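Local coordinates for protein transcriptional regulator KdgR (Pseudomonas aeruginosa, PDB 5Y6I) that probably acts as a DNA-binding transcription factor of the IclR family, with a helix-turn-helix domain and a C-terminal regulatory domain, at residues A[108-113]-A[227-232]. Residues are numbered along the deposited sequence; the frame is centred on the assembly and turned at random.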
loop_
_atom_site.group_PDB
_atom_site.type_symbol
_atom_site.label_atom_id
_atom_site.label_comp_id
_atom_site.label_asym_id
_atom_site.label_seq_id
_atom_site.Cartn_x
_atom_site.Cartn_y
_atom_site.Cartn_z
ATOM N N LEU A 108 -25.504 0.462 16.511
ATOM C CA LEU A 108 -25.490 1.413 17.610
ATOM C C LEU A 108 -26.626 2.414 17.543
ATOM O O LEU A 108 -26.978 2.996 18.578
ATOM C CB LEU A 108 -24.168 2.177 17.625
ATOM C CG LEU A 108 -22.939 1.270 17.654
ATOM C CD1 LEU A 108 -21.670 2.082 17.557
ATOM C CD2 LEU A 108 -22.956 0.469 18.949
ATOM N N ASN A 109 -27.211 2.606 16.363
ATOM C CA ASN A 109 -28.030 3.774 16.065
ATOM C C ASN A 109 -27.380 5.033 16.629
ATOM O O ASN A 109 -27.998 5.824 17.339
ATOM C CB ASN A 109 -29.454 3.617 16.583
ATOM C CG ASN A 109 -30.429 4.575 15.902
ATOM O OD1 ASN A 109 -30.138 5.114 14.829
ATOM N ND2 ASN A 109 -31.588 4.785 16.520
ATOM N N GLU A 110 -26.093 5.192 16.334
ATOM C CA GLU A 110 -25.363 6.403 16.660
ATOM C C GLU A 110 -24.629 6.863 15.413
ATOM O O GLU A 110 -24.298 6.055 14.540
ATOM C CB GLU A 110 -24.380 6.185 17.836
ATOM C CG GLU A 110 -24.984 5.441 19.024
ATOM C CD GLU A 110 -25.361 6.389 20.166
ATOM O OE1 GLU A 110 -25.466 7.606 19.886
ATOM O OE2 GLU A 110 -25.584 5.930 21.321
ATOM N N THR A 111 -24.396 8.170 15.313
ATOM C CA THR A 111 -23.738 8.702 14.125
ATOM C C THR A 111 -22.273 8.274 14.106
ATOM O O THR A 111 -21.524 8.557 15.047
ATOM C CB THR A 111 -23.878 10.225 14.084
ATOM O OG1 THR A 111 -25.268 10.553 14.098
ATOM C CG2 THR A 111 -23.273 10.793 12.806
ATOM N N CYS A 112 -21.874 7.571 13.044
ATOM C CA CYS A 112 -20.486 7.175 12.815
ATOM C C CYS A 112 -19.951 7.922 11.603
ATOM O O CYS A 112 -20.702 8.198 10.659
ATOM C CB CYS A 112 -20.344 5.669 12.574
ATOM S SG CYS A 112 -21.226 4.644 13.777
ATOM N N PHE A 113 -18.662 8.266 11.638
ATOM C CA PHE A 113 -18.050 8.991 10.530
ATOM C C PHE A 113 -16.640 8.478 10.248
ATOM O O PHE A 113 -15.989 7.857 11.098
ATOM C CB PHE A 113 -18.033 10.517 10.771
ATOM C CG PHE A 113 -17.326 10.970 12.043
ATOM C CD1 PHE A 113 -16.033 11.479 11.996
ATOM C CD2 PHE A 113 -17.999 10.992 13.262
ATOM C CE1 PHE A 113 -15.405 11.947 13.170
ATOM C CE2 PHE A 113 -17.386 11.455 14.429
ATOM C CZ PHE A 113 -16.094 11.928 14.388
ATOM N N LEU A 227 -12.140 6.022 12.270
ATOM C CA LEU A 227 -13.572 5.782 12.293
ATOM C C LEU A 227 -14.055 6.046 13.710
ATOM O O LEU A 227 -13.368 5.714 14.681
ATOM C CB LEU A 227 -13.905 4.350 11.850
ATOM C CG LEU A 227 -15.292 4.146 11.238
ATOM C CD1 LEU A 227 -15.282 2.888 10.370
ATOM C CD2 LEU A 227 -16.390 4.056 12.293
ATOM N N THR A 228 -15.242 6.630 13.825
ATOM C CA THR A 228 -15.580 7.396 15.011
ATOM C C THR A 228 -17.080 7.389 15.245
ATOM O O THR A 228 -17.851 7.637 14.313
ATOM C CB THR A 228 -15.113 8.823 14.819
ATOM O OG1 THR A 228 -15.360 9.137 13.452
ATOM C CG2 THR A 228 -13.657 8.969 15.045
ATOM N N VAL A 229 -17.481 7.156 16.494
ATOM C CA VAL A 229 -18.880 7.149 16.899
ATOM C C VAL A 229 -19.127 8.353 17.799
ATOM O O VAL A 229 -18.259 8.753 18.584
ATOM C CB VAL A 229 -19.235 5.836 17.623
ATOM C CG1 VAL A 229 -20.672 5.879 18.172
ATOM C CG2 VAL A 229 -19.039 4.642 16.686
ATOM N N VAL A 230 -20.320 8.935 17.703
ATOM C CA VAL A 230 -20.542 10.207 18.371
ATOM C C VAL A 230 -22.020 10.361 18.716
ATOM O O VAL A 230 -22.896 9.829 18.027
ATOM C CB VAL A 230 -19.991 11.349 17.481
ATOM C CG1 VAL A 230 -20.701 11.369 16.151
ATOM C CG2 VAL A 230 -20.051 12.697 18.187
ATOM N N GLY A 231 -22.286 11.077 19.821
ATOM C CA GLY A 231 -23.612 11.206 20.375
ATOM C C GLY A 231 -23.606 11.774 21.782
ATOM O O GLY A 231 -22.708 11.514 22.577
ATOM N N PRO A 232 -24.636 12.548 22.127
ATOM C CA PRO A 232 -24.680 13.174 23.458
ATOM C C PRO A 232 -24.723 12.162 24.603
ATOM O O PRO A 232 -25.129 11.011 24.438
ATOM C CB PRO A 232 -25.972 14.010 23.415
ATOM C CG PRO A 232 -26.247 14.227 21.971
ATOM C CD PRO A 232 -25.785 12.950 21.300
#
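F113 and T228 face each other where the start of strand 111-118 runs antiparallel to the end of strand 223-232. Their backbones form a hydrogen-bonded pair: F113 N donates to T228 O at 2.9 Å, in the carbonyl plane, and T228 N returns a weak bond to F113 O. Beyond them, V230 N reaches T111 O at 2.9 Å. Between these bonds lies the non-hydrogen-bonded pair C112 and V229, where the strands draw in to 4.4 Å between CA atoms and C112 CA sets its hydrogen toward T228 O.

From CB outward, chi1 of 57° puts F113 CG between its own N and carbonyl carbon, and the ring lies beside T228 of the neighbouring strand. T228 OG1 is the nearest partner of CB and CG, but it is modelled too close to CD1 and CE1, so its place over the ring is doubtful. CD2 passes T228 O at 3.5 Å, CE2 meets V230 CG1 at 3.7 Å near the ring plane, and CZ is the ring atom closest to T228 CB. That carbon stands over one ring face in a CH-pi contact, 3.5 Å from the centroid and offset toward the rim. V124 and V127 of strand 121-128 also touch the ring.

On the other face of the sheet, CG2 of V229 packs against C112 SG at 3.6 Å and CG1 against E110 CB, with L108 CD1 near both. L104 of helix 93-108 touches both C112 and V229. N109, the first residue past that helix, has positive phi and turns the chain toward the strand. A helix-to-strand turn thus leads into two adjacent inner strands, distant in sequence, of the antiparallel sheet of the GAF-like C-terminal domain of IclR regulators.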